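Local structure of probable mannosyltransferase KTR4 (Saccharomyces cerevisiae, 5A07) at residues E78-E83 / Y384-T389; Q82-P87 / W373-G378; P98-A103 / K132-P137; N236-I241 / R396-C401; Y256-N261 / N416-W421. The protein is a probable mannosyltransferase of the glycolipid 2-alpha-mannosyltransferase family, with a GT-A type fold that holds guanosine-5'-diphosphate and a manganese ion in this model. All blocks are in the same frame, centred on the assembly; numbering follows the deposited sequence.

Contact 1: E78-E83 / Y384-T389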
# COMPACT_ATOMS: atom_id res chain seq x y z
N GLU B 78 -7.05 20.33 6.09
CA GLU B 78 -6.48 20.79 7.35
C GLU B 78 -5.22 20.07 7.67
O GLU B 78 -4.31 20.63 8.30
CB GLU B 78 -7.49 20.59 8.49
CG GLU B 78 -8.60 21.65 8.41
CD GLU B 78 -9.86 21.36 9.27
OE1 GLU B 78 -10.03 20.26 9.83
OE2 GLU B 78 -10.75 22.25 9.29
N PHE B 79 -5.13 18.80 7.28
CA PHE B 79 -3.86 18.14 7.51
C PHE B 79 -2.80 18.53 6.50
O PHE B 79 -1.66 18.79 6.85
CB PHE B 79 -4.03 16.61 7.62
CG PHE B 79 -4.42 16.17 9.01
CD1 PHE B 79 -5.64 16.51 9.52
CD2 PHE B 79 -3.55 15.45 9.81
CE1 PHE B 79 -5.97 16.22 10.83
CE2 PHE B 79 -3.90 15.07 11.10
CZ PHE B 79 -5.12 15.48 11.61
N LEU B 80 -3.16 18.49 5.22
CA LEU B 80 -2.17 18.73 4.16
C LEU B 80 -1.65 20.16 4.15
O LEU B 80 -0.47 20.37 3.81
CB LEU B 80 -2.73 18.34 2.82
CG LEU B 80 -2.51 16.92 2.38
CD1 LEU B 80 -1.04 16.63 2.01
CD2 LEU B 80 -2.95 15.89 3.43
N LEU B 81 -2.45 21.11 4.60
CA LEU B 81 -2.00 22.51 4.75
C LEU B 81 -1.36 22.82 6.03
O LEU B 81 -0.78 23.88 6.19
CB LEU B 81 -3.10 23.55 4.45
CG LEU B 81 -3.81 23.40 3.12
CD1 LEU B 81 -4.85 24.52 2.99
CD2 LEU B 81 -2.85 23.37 1.94
N GLN B 82 -1.22 21.85 6.93
CA GLN B 82 -0.43 22.09 8.19
C GLN B 82 1.05 22.04 7.84
O GLN B 82 1.52 21.13 7.14
CB GLN B 82 -0.78 20.98 9.18
CG GLN B 82 -0.05 20.93 10.51
CD GLN B 82 -0.43 19.64 11.34
OE1 GLN B 82 -1.43 18.92 11.09
NE2 GLN B 82 0.43 19.31 12.28
N GLU B 83 1.81 23.00 8.35
CA GLU B 83 3.26 22.99 8.18
C GLU B 83 3.87 21.81 8.94
O GLU B 83 3.69 21.71 10.13
CB GLU B 83 3.90 24.28 8.72
CG GLU B 83 3.49 25.44 7.86
CD GLU B 83 3.96 26.79 8.46
OE1 GLU B 83 4.80 26.81 9.35
OE2 GLU B 83 3.45 27.80 8.05
N TYR B 384 -2.61 10.57 -8.53
CA TYR B 384 -2.75 11.14 -7.18
C TYR B 384 -1.42 11.54 -6.60
O TYR B 384 -0.37 10.92 -6.87
CB TYR B 384 -3.44 10.12 -6.28
CG TYR B 384 -4.84 9.68 -6.72
CD1 TYR B 384 -5.87 10.57 -6.80
CD2 TYR B 384 -5.10 8.37 -7.05
CE1 TYR B 384 -7.09 10.18 -7.25
CE2 TYR B 384 -6.35 7.93 -7.44
CZ TYR B 384 -7.34 8.84 -7.52
OH TYR B 384 -8.55 8.49 -7.94
N THR B 385 -1.48 12.54 -5.73
CA THR B 385 -0.29 13.11 -5.14
C THR B 385 -0.50 13.37 -3.65
O THR B 385 -1.54 13.90 -3.26
CB THR B 385 0.05 14.46 -5.79
OG1 THR B 385 0.33 14.26 -7.18
CG2 THR B 385 1.26 15.04 -5.22
N ASN B 386 0.49 12.98 -2.83
CA ASN B 386 0.62 13.45 -1.47
C ASN B 386 1.66 14.58 -1.49
O ASN B 386 2.85 14.31 -1.71
CB ASN B 386 1.12 12.31 -0.56
CG ASN B 386 1.34 12.78 0.86
OD1 ASN B 386 0.40 13.32 1.51
ND2 ASN B 386 2.55 12.56 1.37
N CYS B 387 1.23 15.81 -1.24
CA CYS B 387 2.10 16.98 -1.34
C CYS B 387 1.98 17.82 -0.06
O CYS B 387 1.00 18.57 0.07
CB CYS B 387 1.72 17.82 -2.56
SG CYS B 387 2.95 19.16 -2.79
N PRO B 388 2.90 17.64 0.91
CA PRO B 388 2.71 18.31 2.19
C PRO B 388 3.13 19.79 2.14
O PRO B 388 3.69 20.24 1.11
CB PRO B 388 3.65 17.55 3.13
CG PRO B 388 4.76 17.06 2.21
CD PRO B 388 4.09 16.74 0.93
N THR B 389 2.94 20.47 3.27
CA THR B 389 3.28 21.85 3.40
C THR B 389 4.49 22.01 4.33
O THR B 389 4.57 21.34 5.37
CB THR B 389 2.08 22.60 3.99
OG1 THR B 389 0.99 22.60 3.07
CG2 THR B 389 2.45 24.06 4.35
O HOH W 1 1.39 19.08 5.36

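Contact 2: Q82-P87 / W373-G378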
# COMPACT_ATOMS: atom_id res chain seq x y z
N GLN B 82 -1.22 21.85 6.93
CA GLN B 82 -0.43 22.09 8.19
C GLN B 82 1.05 22.04 7.84
O GLN B 82 1.52 21.13 7.14
CB GLN B 82 -0.78 20.98 9.18
CG GLN B 82 -0.05 20.93 10.51
CD GLN B 82 -0.43 19.64 11.34
OE1 GLN B 82 -1.43 18.92 11.09
NE2 GLN B 82 0.43 19.31 12.28
N GLU B 83 1.81 23.00 8.35
CA GLU B 83 3.26 22.99 8.18
C GLU B 83 3.87 21.81 8.94
O GLU B 83 3.69 21.71 10.13
CB GLU B 83 3.90 24.28 8.72
CG GLU B 83 3.49 25.44 7.86
CD GLU B 83 3.96 26.79 8.46
OE1 GLU B 83 4.80 26.81 9.35
OE2 GLU B 83 3.45 27.80 8.05
N ILE B 84 4.57 20.93 8.25
CA ILE B 84 5.30 19.86 8.89
C ILE B 84 6.72 19.79 8.37
O ILE B 84 7.06 20.44 7.39
CB ILE B 84 4.60 18.49 8.64
CG1 ILE B 84 4.68 18.12 7.15
CG2 ILE B 84 3.17 18.53 9.08
CD1 ILE B 84 4.17 16.70 6.86
N SER B 85 7.52 19.01 9.05
CA SER B 85 8.87 18.73 8.59
C SER B 85 9.27 17.25 8.69
O SER B 85 9.43 16.61 7.64
CB SER B 85 9.91 19.59 9.29
OG SER B 85 9.71 19.37 10.60
N GLU B 86 9.42 16.74 9.90
CA GLU B 86 9.84 15.39 10.14
C GLU B 86 9.09 14.81 11.30
O GLU B 86 8.54 15.54 12.06
CB GLU B 86 11.30 15.34 10.62
CG GLU B 86 12.27 16.14 9.89
CD GLU B 86 13.64 15.78 10.37
OE1 GLU B 86 14.00 16.09 11.52
OE2 GLU B 86 14.36 15.17 9.60
N PRO B 87 9.15 13.47 11.50
CA PRO B 87 8.42 12.89 12.62
C PRO B 87 8.94 13.49 13.91
O PRO B 87 10.16 13.68 14.05
CB PRO B 87 8.74 11.43 12.52
CG PRO B 87 8.99 11.21 11.08
CD PRO B 87 9.70 12.43 10.64
N TRP B 373 1.37 6.77 8.58
CA TRP B 373 1.15 7.65 7.42
C TRP B 373 2.34 8.62 7.26
O TRP B 373 2.54 9.52 8.08
CB TRP B 373 -0.16 8.44 7.56
CG TRP B 373 -0.46 9.36 6.43
CD1 TRP B 373 -0.13 9.17 5.15
CD2 TRP B 373 -1.23 10.53 6.47
NE1 TRP B 373 -0.57 10.20 4.37
CE2 TRP B 373 -1.24 11.07 5.17
CE3 TRP B 373 -1.90 11.22 7.49
CZ2 TRP B 373 -1.92 12.22 4.85
CZ3 TRP B 373 -2.55 12.36 7.18
CH2 TRP B 373 -2.58 12.85 5.87
N PHE B 374 3.12 8.41 6.19
CA PHE B 374 4.33 9.17 5.94
C PHE B 374 3.95 10.50 5.30
O PHE B 374 4.14 10.72 4.08
CB PHE B 374 5.32 8.40 5.04
CG PHE B 374 6.24 7.52 5.81
CD1 PHE B 374 7.24 8.06 6.58
CD2 PHE B 374 6.09 6.11 5.77
CE1 PHE B 374 8.09 7.23 7.33
CE2 PHE B 374 6.94 5.32 6.51
CZ PHE B 374 7.94 5.86 7.30
N ARG B 375 3.42 11.40 6.12
CA ARG B 375 2.94 12.68 5.63
C ARG B 375 4.05 13.45 4.91
O ARG B 375 3.79 14.20 3.96
CB ARG B 375 2.36 13.53 6.79
CG ARG B 375 1.04 12.96 7.33
CD ARG B 375 0.65 13.68 8.61
NE ARG B 375 0.21 15.07 8.36
CZ ARG B 375 -0.11 15.94 9.32
NH1 ARG B 375 -0.10 15.55 10.62
NH2 ARG B 375 -0.46 17.17 9.01
N ASP B 376 5.27 13.28 5.38
CA ASP B 376 6.40 14.04 4.91
C ASP B 376 6.93 13.56 3.56
O ASP B 376 7.77 14.29 2.96
CB ASP B 376 7.57 14.10 5.95
CG ASP B 376 8.01 12.70 6.46
OD1 ASP B 376 7.21 11.68 6.44
OD2 ASP B 376 9.16 12.57 6.96
N ILE B 377 6.53 12.36 3.12
CA ILE B 377 7.05 11.80 1.86
C ILE B 377 6.17 12.32 0.74
O ILE B 377 5.11 11.78 0.43
CB ILE B 377 7.23 10.28 1.87
CG1 ILE B 377 8.20 9.91 2.97
CG2 ILE B 377 7.72 9.88 0.47
CD1 ILE B 377 8.49 8.43 3.06
N GLY B 378 6.59 13.44 0.15
CA GLY B 378 5.90 14.01 -0.98
C GLY B 378 6.04 13.01 -2.18
O GLY B 378 7.16 12.59 -2.49
O HOH W 2 -0.24 16.78 13.18
O HOH W 3 10.95 14.63 6.66

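Contact 3: P98-A103 / K132-P137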
# COMPACT_ATOMS: atom_id res chain seq x y z
N PRO B 98 25.99 6.10 13.33
CA PRO B 98 26.34 4.67 13.29
C PRO B 98 25.25 3.73 12.80
O PRO B 98 25.55 2.77 12.12
CB PRO B 98 26.67 4.30 14.74
CG PRO B 98 26.90 5.60 15.46
CD PRO B 98 26.28 6.73 14.64
N LEU B 99 23.98 3.96 13.14
CA LEU B 99 22.90 3.10 12.66
C LEU B 99 22.44 3.39 11.23
O LEU B 99 21.57 2.70 10.70
CB LEU B 99 21.72 3.19 13.63
CG LEU B 99 22.00 2.63 15.05
CD1 LEU B 99 20.84 2.99 15.99
CD2 LEU B 99 22.20 1.13 15.00
N ALA B 100 22.95 4.45 10.60
CA ALA B 100 22.45 4.83 9.28
C ALA B 100 22.80 3.77 8.30
O ALA B 100 23.94 3.33 8.17
CB ALA B 100 23.06 6.14 8.85
N GLY B 101 21.82 3.30 7.58
CA GLY B 101 22.11 2.33 6.53
C GLY B 101 22.11 0.93 7.03
O GLY B 101 22.32 0.01 6.23
N LYS B 102 21.90 0.71 8.32
CA LYS B 102 22.15 -0.62 8.89
C LYS B 102 20.94 -1.45 9.06
O LYS B 102 21.07 -2.57 9.50
CB LYS B 102 22.82 -0.56 10.27
CG LYS B 102 24.08 0.29 10.36
CD LYS B 102 24.96 0.13 9.13
CE LYS B 102 25.83 -1.06 9.26
NZ LYS B 102 26.94 -0.60 10.13
N ALA B 103 19.74 -0.95 8.74
CA ALA B 103 18.61 -1.80 8.79
C ALA B 103 18.71 -2.86 7.75
O ALA B 103 19.38 -2.71 6.72
CB ALA B 103 17.34 -0.99 8.63
N LYS B 132 20.53 8.73 -1.54
CA LYS B 132 21.91 9.11 -1.75
C LYS B 132 22.57 9.33 -0.40
O LYS B 132 23.77 9.21 -0.30
CB LYS B 132 22.05 10.36 -2.60
CG LYS B 132 21.64 11.65 -1.89
CD LYS B 132 21.71 12.84 -2.83
CE LYS B 132 21.30 14.12 -2.11
NZ LYS B 132 21.33 15.20 -3.13
N ASN B 133 21.79 9.60 0.63
CA ASN B 133 22.37 9.80 1.95
C ASN B 133 22.34 8.60 2.88
O ASN B 133 22.87 8.68 3.99
CB ASN B 133 21.67 11.00 2.64
CG ASN B 133 21.98 12.28 1.96
OD1 ASN B 133 23.09 12.47 1.52
ND2 ASN B 133 21.00 13.09 1.75
N PHE B 134 21.74 7.50 2.45
CA PHE B 134 21.60 6.32 3.27
C PHE B 134 22.11 5.04 2.62
O PHE B 134 22.52 4.16 3.30
CB PHE B 134 20.16 6.21 3.77
CG PHE B 134 19.81 7.28 4.71
CD1 PHE B 134 20.17 7.17 6.04
CD2 PHE B 134 19.18 8.43 4.30
CE1 PHE B 134 19.95 8.20 6.95
CE2 PHE B 134 18.96 9.46 5.19
CZ PHE B 134 19.32 9.37 6.53
N GLY B 135 21.99 4.92 1.30
CA GLY B 135 22.63 3.87 0.52
C GLY B 135 22.08 2.49 0.65
O GLY B 135 22.82 1.53 0.51
N TYR B 136 20.77 2.35 0.89
CA TYR B 136 20.15 1.04 0.89
C TYR B 136 20.26 0.44 -0.50
O TYR B 136 20.16 1.14 -1.54
CB TYR B 136 18.67 1.12 1.39
CG TYR B 136 18.68 1.24 2.94
CD1 TYR B 136 18.86 0.11 3.73
CD2 TYR B 136 18.58 2.46 3.60
CE1 TYR B 136 18.95 0.19 5.12
CE2 TYR B 136 18.68 2.55 4.98
CZ TYR B 136 18.90 1.41 5.73
OH TYR B 136 18.97 1.47 7.06
N PRO B 137 20.37 -0.86 -0.57
CA PRO B 137 20.45 -1.55 -1.84
C PRO B 137 19.15 -1.69 -2.58
O PRO B 137 18.07 -1.47 -2.03
CB PRO B 137 20.85 -2.98 -1.43
CG PRO B 137 20.37 -3.13 -0.03
CD PRO B 137 20.41 -1.75 0.59

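Contact 4: N236-I241 / R396-C401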
# COMPACT_ATOMS: atom_id res chain seq x y z
N ASN B 236 7.20 9.96 -8.68
CA ASN B 236 7.92 11.17 -8.32
C ASN B 236 8.01 11.33 -6.84
O ASN B 236 7.07 10.97 -6.13
CB ASN B 236 7.18 12.41 -8.89
CG ASN B 236 7.08 12.35 -10.42
OD1 ASN B 236 8.06 12.59 -11.12
ND2 ASN B 236 5.97 11.89 -10.90
N PHE B 237 9.15 11.82 -6.38
CA PHE B 237 9.34 12.21 -5.01
C PHE B 237 9.64 13.67 -4.98
O PHE B 237 10.47 14.19 -5.78
CB PHE B 237 10.48 11.46 -4.37
CG PHE B 237 10.21 9.97 -4.22
CD1 PHE B 237 9.48 9.48 -3.15
CD2 PHE B 237 10.59 9.09 -5.20
CE1 PHE B 237 9.15 8.14 -3.06
CE2 PHE B 237 10.29 7.77 -5.11
CZ PHE B 237 9.53 7.29 -4.06
N TYR B 238 9.10 14.38 -4.01
CA TYR B 238 9.21 15.86 -4.00
C TYR B 238 9.94 16.44 -2.83
O TYR B 238 10.32 17.63 -2.94
CB TYR B 238 7.81 16.53 -4.04
CG TYR B 238 7.01 16.15 -5.25
CD1 TYR B 238 7.41 16.56 -6.56
CD2 TYR B 238 5.87 15.40 -5.14
CE1 TYR B 238 6.70 16.14 -7.71
CE2 TYR B 238 5.16 15.02 -6.28
CZ TYR B 238 5.58 15.43 -7.55
OH TYR B 238 4.86 15.01 -8.62
N CYS B 239 10.19 15.66 -1.76
CA CYS B 239 10.66 16.25 -0.54
C CYS B 239 11.80 15.49 0.05
O CYS B 239 11.78 14.26 0.11
CB CYS B 239 9.51 16.31 0.49
SG CYS B 239 8.01 17.09 -0.09
N LYS B 240 12.77 16.22 0.57
CA LYS B 240 13.92 15.59 1.17
C LYS B 240 13.57 14.88 2.48
O LYS B 240 12.93 15.45 3.36
CB LYS B 240 14.97 16.64 1.47
CG LYS B 240 15.67 17.09 0.20
CD LYS B 240 17.01 17.73 0.46
CE LYS B 240 17.32 18.74 -0.66
NZ LYS B 240 16.83 20.05 -0.20
N ILE B 241 14.11 13.69 2.61
CA ILE B 241 13.94 12.86 3.79
C ILE B 241 15.30 12.65 4.40
O ILE B 241 16.14 11.95 3.83
CB ILE B 241 13.30 11.53 3.43
CG1 ILE B 241 11.95 11.79 2.79
CG2 ILE B 241 13.19 10.61 4.70
CD1 ILE B 241 10.88 12.33 3.76
N ARG B 396 12.79 22.11 2.16
CA ARG B 396 12.71 20.65 2.19
C ARG B 396 12.03 20.07 0.92
O ARG B 396 12.49 19.05 0.39
CB ARG B 396 12.07 20.16 3.47
CG ARG B 396 12.31 18.70 3.76
CD ARG B 396 11.43 18.24 4.94
NE ARG B 396 10.01 18.13 4.64
CZ ARG B 396 9.40 17.06 4.11
NH1 ARG B 396 10.07 15.97 3.77
NH2 ARG B 396 8.09 17.05 3.92
N CYS B 397 11.00 20.70 0.41
CA CYS B 397 10.34 20.19 -0.79
C CYS B 397 10.80 20.99 -1.98
O CYS B 397 11.13 22.18 -1.86
CB CYS B 397 8.81 20.23 -0.67
SG CYS B 397 8.20 19.11 0.69
N ASN B 398 10.74 20.39 -3.14
CA ASN B 398 11.35 21.05 -4.34
C ASN B 398 10.43 21.94 -5.08
O ASN B 398 10.85 22.51 -6.08
CB ASN B 398 11.97 20.05 -5.29
CG ASN B 398 10.98 19.10 -5.90
OD1 ASN B 398 9.79 19.33 -5.98
ND2 ASN B 398 11.47 18.00 -6.33
N GLY B 399 9.17 22.02 -4.67
CA GLY B 399 8.25 22.90 -5.34
C GLY B 399 7.59 22.34 -6.59
O GLY B 399 6.83 23.06 -7.23
N ASN B 400 7.82 21.08 -6.95
CA ASN B 400 7.14 20.47 -8.13
C ASN B 400 5.77 19.88 -7.86
O ASN B 400 5.14 19.32 -8.77
CB ASN B 400 8.04 19.40 -8.76
CG ASN B 400 9.28 20.01 -9.46
OD1 ASN B 400 10.31 19.38 -9.55
ND2 ASN B 400 9.19 21.23 -9.86
N CYS B 401 5.27 20.02 -6.65
CA CYS B 401 3.91 19.65 -6.40
C CYS B 401 3.21 20.80 -5.66
O CYS B 401 3.83 21.55 -4.97
CB CYS B 401 3.78 18.31 -5.63
SG CYS B 401 4.45 18.26 -3.94
O HOH W 4 10.27 15.65 -8.37

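Contact 5: Y256-N261 / N416-W421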
# COMPACT_ATOMS: atom_id res chain seq x y z
N TYR B 256 4.21 -0.90 8.85
CA TYR B 256 3.75 -0.55 7.52
C TYR B 256 3.73 0.97 7.40
O TYR B 256 3.35 1.67 8.35
CB TYR B 256 2.38 -1.13 7.25
CG TYR B 256 1.96 -1.06 5.78
CD1 TYR B 256 2.46 -1.99 4.87
CD2 TYR B 256 1.11 -0.12 5.31
CE1 TYR B 256 2.11 -1.94 3.54
CE2 TYR B 256 0.73 -0.09 3.97
CZ TYR B 256 1.24 -1.02 3.10
OH TYR B 256 0.88 -1.00 1.79
N GLY B 257 4.17 1.45 6.25
CA GLY B 257 4.13 2.85 5.91
C GLY B 257 3.47 3.10 4.58
O GLY B 257 3.74 2.37 3.58
N PHE B 258 2.61 4.13 4.54
CA PHE B 258 1.90 4.49 3.35
C PHE B 258 1.87 6.00 3.19
O PHE B 258 2.14 6.76 4.13
CB PHE B 258 0.47 3.91 3.36
CG PHE B 258 -0.50 4.63 4.29
CD1 PHE B 258 -0.55 4.34 5.62
CD2 PHE B 258 -1.33 5.61 3.81
CE1 PHE B 258 -1.43 5.01 6.47
CE2 PHE B 258 -2.20 6.30 4.66
CZ PHE B 258 -2.23 5.99 5.98
N VAL B 259 1.55 6.42 1.99
CA VAL B 259 1.32 7.84 1.67
C VAL B 259 -0.08 8.23 1.19
O VAL B 259 -0.51 9.41 1.41
CB VAL B 259 2.37 8.45 0.69
CG1 VAL B 259 3.75 8.51 1.28
CG2 VAL B 259 2.41 7.70 -0.63
N LEU B 260 -0.75 7.31 0.50
CA LEU B 260 -1.99 7.58 -0.14
C LEU B 260 -3.00 6.45 0.23
O LEU B 260 -2.60 5.30 0.38
CB LEU B 260 -1.83 7.68 -1.69
CG LEU B 260 -1.11 8.98 -2.10
CD1 LEU B 260 -0.52 8.93 -3.51
CD2 LEU B 260 -2.06 10.17 -1.93
N ASN B 261 -4.28 6.79 0.32
CA ASN B 261 -5.30 5.89 0.91
C ASN B 261 -6.57 6.13 0.10
O ASN B 261 -7.10 7.22 0.11
CB ASN B 261 -5.43 6.35 2.38
CG ASN B 261 -6.21 5.40 3.24
OD1 ASN B 261 -7.37 5.02 2.92
ND2 ASN B 261 -5.62 5.06 4.38
N ASN B 416 -10.60 9.49 -2.51
CA ASN B 416 -9.72 9.69 -1.36
C ASN B 416 -10.40 9.13 -0.09
O ASN B 416 -11.52 9.53 0.22
CB ASN B 416 -9.46 11.17 -1.18
CG ASN B 416 -8.25 11.46 -0.29
OD1 ASN B 416 -7.65 10.56 0.31
ND2 ASN B 416 -7.93 12.71 -0.19
N CYS B 417 -9.71 8.19 0.57
CA CYS B 417 -10.17 7.64 1.84
C CYS B 417 -9.38 8.17 3.01
O CYS B 417 -9.58 7.75 4.14
CB CYS B 417 -10.19 6.12 1.78
SG CYS B 417 -11.17 5.46 3.15
N GLN B 418 -8.47 9.12 2.79
CA GLN B 418 -7.57 9.54 3.83
C GLN B 418 -8.33 10.18 5.03
O GLN B 418 -7.91 9.98 6.17
CB GLN B 418 -6.48 10.46 3.31
CG GLN B 418 -5.44 10.90 4.36
CD GLN B 418 -4.55 9.74 4.75
OE1 GLN B 418 -4.02 9.04 3.87
NE2 GLN B 418 -4.38 9.53 6.00
N ALA B 419 -9.43 10.92 4.80
CA ALA B 419 -10.20 11.51 5.89
C ALA B 419 -10.72 10.45 6.83
O ALA B 419 -10.72 10.67 8.03
CB ALA B 419 -11.36 12.35 5.36
N THR B 420 -11.15 9.31 6.30
CA THR B 420 -11.61 8.20 7.13
C THR B 420 -10.51 7.64 8.04
O THR B 420 -10.71 7.43 9.24
CB THR B 420 -12.25 7.09 6.27
OG1 THR B 420 -13.39 7.63 5.62
CG2 THR B 420 -12.64 5.86 7.12
N TRP B 421 -9.32 7.49 7.48
CA TRP B 421 -8.18 7.04 8.24
C TRP B 421 -7.81 8.09 9.35
O TRP B 421 -7.56 7.71 10.52
CB TRP B 421 -6.94 6.85 7.28
CG TRP B 421 -5.78 6.27 8.00
CD1 TRP B 421 -4.74 6.95 8.59
CD2 TRP B 421 -5.59 4.90 8.31
NE1 TRP B 421 -3.94 6.09 9.23
CE2 TRP B 421 -4.45 4.81 9.09
CE3 TRP B 421 -6.34 3.73 8.05
CZ2 TRP B 421 -3.98 3.62 9.57
CZ3 TRP B 421 -5.87 2.49 8.53
CH2 TRP B 421 -4.71 2.46 9.31
O HOH W 5 -2.98 10.44 1.76
O HOH W 6 -4.98 9.58 -0.06

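Contact 1: E78-E83 / Y384-T389
Leu80 and Pro388 approach to 5.3 Å between their CA atoms, where the end of helix 65-80 meets the chain leaving strand 384-386. From there the two backbones run roughly the same way, with end-to-end directions 30° apart. Glu83 and Thr389 come closer still, 4.9 Å between CA atoms.

Thr389 and Leu80 carry much of the contact. Thr389 OG1 donates to the carbonyl O of Leu80 at 2.8 Å. The hydroxyl lies in the carbonyl plane, on a lone pair. The torsion chi1 of -67° sets OG1 anti to the carbonyl carbon, beside the backbone N. Water 1 accepts from the N of Thr389 and lies 2.7 Å from both the O of Leu80 and the O of Gln82. With more acceptors in reach than protons, it may share its bonds.

The contact joins the C-terminal end of helix 65-80 to the loop after strand 384-386. The helix precedes the first strand of the GT-A type core, and the loop follows the small antiparallel sheet of strands 236-237, 379-381 and 384-386.

Leu80 reaches the loop with one branch. Its CD1 lies 3.4 Å from the carbonyl O of Cys387 and 3.6 Å from OD1 of Asn386. The amide nitrogen of Asn386 bonds to the O of Ile377. The Glu83 and Thr389 side chains pass at a slant, with CG of Glu83 3.9 Å from CG2 of Thr389. The CA of Glu83 makes a CA-H...O contact of 3.5 Å with the O of Thr389.

Contact 2: Q82-P87 / W373-G378
Glu86 and Asp376 bring the two backbones nearest, with 6.4 Å between their CA atoms; apart from Trp373, the end of strand 371-373, both segments are irregular. Residues 374-377 form a type I beta turn. It links strand 371-373 of the large GT-A type sheet to strand 379-381 of the small antiparallel sheet.

Arg375 points out of this turn. Its NH2 donates to OE1 of Gln82 at 2.9 Å, nearly straight at 171°. The oxygen lies close to the guanidinium plane, but the donor stands above the amide plane of Gln82. The two flat groups are 72° apart. NH2 also bonds to the O of Phe79, in the last turn of helix 65-80. Water 2 joins NH1 of Arg375 to NE2 of Gln82.

Ile84 packs against the same side chain with two branches. CG2 sits over one guanidinium face, offset toward the rim. CD1 touches CB of Arg375 at 3.7 Å.

Asp376 faces Ser85 and Pro87. Its CB lies 3.6 Å from the O of Ser85. Its OD2 accepts from Tyr243 OH and lies 3.7 Å from CD of Pro87. Water 3 donates to both OD2 of Asp376 and the O of Ser85, at 2.7 Å each.

Contact 3: P98-A103 / K132-P137
Tyr136 OH accepts one hydrogen bond across the contact, from the N of Ala103. The N...O distance is 3.0 Å and the N-H...O angle is 150°. The donor lies at the edge of the Tyr136 ring, in its plane. The hydroxyl also bonds to OD2 of Asp244, which takes a bond from the N of Gly101 as well. One carboxylate oxygen therefore serves both segments.

The van der Waals contacts centre on the same ring. Tyr136 CZ lies 3.4 Å from CA of Gly101. The O of Ala103 lies at the ring edge, 3.3 Å from CE1 of Tyr136. CB of Ala103 approaches Tyr136 OH to 3.3 Å. Beside this, CB of Ala100 rests 4.2 Å from CD1 of Phe134, an apolar touch. Phe134 stacks in turn on Tyr130 of helix 116-131.

The backbone contact is made at a turn. Residues 99-102 form a type II beta turn closed by the N of Lys102 bonding to the O of Leu99. Within it, CA of Gly101 lies 3.7 Å from the O of Phe134.

Both loops lead into neighbouring parallel strands, 105-110 and 138-142, joined by helix 116-131 in a beta-alpha-beta crossover. The tyrosine hydroxyl accepts from the N of Ala103 and, as the partner of the Asp244 carboxylate, probably donates to it. Together these would fix its direction, while the ring packs on the turn.

Contact 4: N236-I241 / R396-C401
The disulfide Cys239-Cys397 ties the chain leaving strand 236-237 to segment 396-401, in the loop between strand 384-386 and helix 418-425. The SG atoms are 2.2 Å apart and the S-S torsion is 100°. The backbones form a single bridge around it. Lys240 N donates to Arg396 O, nearly straight at 176°, and Asn398 N donates to Tyr238 O at 2.8 Å.

The Arg396 chain is bent at chi3. Its NH1 donates to Lys240 O at 2.9 Å from above the carbonyl plane, and NH2 bonds to Asp376 O. CB of Cys239 lies over one guanidinium face.

Cys401 covers one face of the Tyr238 ring. Its CB stands over the centre, 3.6 Å from the centroid, a CH-pi contact. Its SG is oblique to the ring and reaches CD2 at 3.4 Å. Asn398 OD1 accepts from Asn400 N in an Asx turn; CB of Asn400 lies against CD1 of Tyr238.

Cys401 is also bonded to Cys387, just past strand 384-386. Phe237, Lys240 and Asn398 touch Glu129 of helix 116-131.

Contact 5: Y256-N261 / N416-W421
Phe258 and Asn261 of strand 256-262, in the large GT-A type sheet, face the start of helix 418-425. Cys417 is the N-cap residue of that helix.

Asn261 can be followed outward. Its CB touches OE1 of Gln418 at 3.4 Å. CG is anti to the backbone N (chi1 -168°), and the two ends of the amide have different neighbours. OD1 lies 3.2 Å from CB of Cys417 and accepts from NE1 of Trp295. ND2 rests 3.7 Å from CB of Trp421, oblique to the indole. The backbone O of Asn261 accepts from the N of Cys417 at 2.8 Å.

Phe258 makes an edge-to-face pair with Trp421. Its CZ stands over one face of the indole, offset toward the rim, and the planes are 81° apart. Gln418 meets the edge of the Phe258 ring tip to tip. Its amide is nearly coplanar with the ring, and OE1 is 3.4 Å from CE2.

Asn416 OD1 accepts from the N of Gln418, an Asx turn at the helix start. Two waters lie between the segments. Water 5 is 2.7 Å from both the O of Val259 and OE1 of Gln418, and may not bond to both at once. Water 6 accepts from the N of Asn261 and lies 2.9 Å from OD1 of Asn416.

Contacts 1, 2, 4 and 5 form one connected group. Contacts 1 and 2 have centres about 8 Å apart, share Gln82 and Glu83, and are joined by the Thr389-Ile84 backbone bond. Pro388 of contact 1 packs on Arg396 of contact 4. A Tyr238-Gly378 backbone bond joins contacts 4 and 2. Contact 5 meets contact 2 through bonds from Trp373 NE1 to Val259 O and Phe374 N to Phe258 O, and contact 1 through Leu260 against strand 384-386. Contact 3 lies farther out, its centre about 20 Å from those of contacts 2 and 4 and 27 Å from those of contacts 1 and 5. It touches contact 4 where Phe134 meets Ile241. The side chains of Phe237 and Val259 are each about 12 Å from the manganese ion.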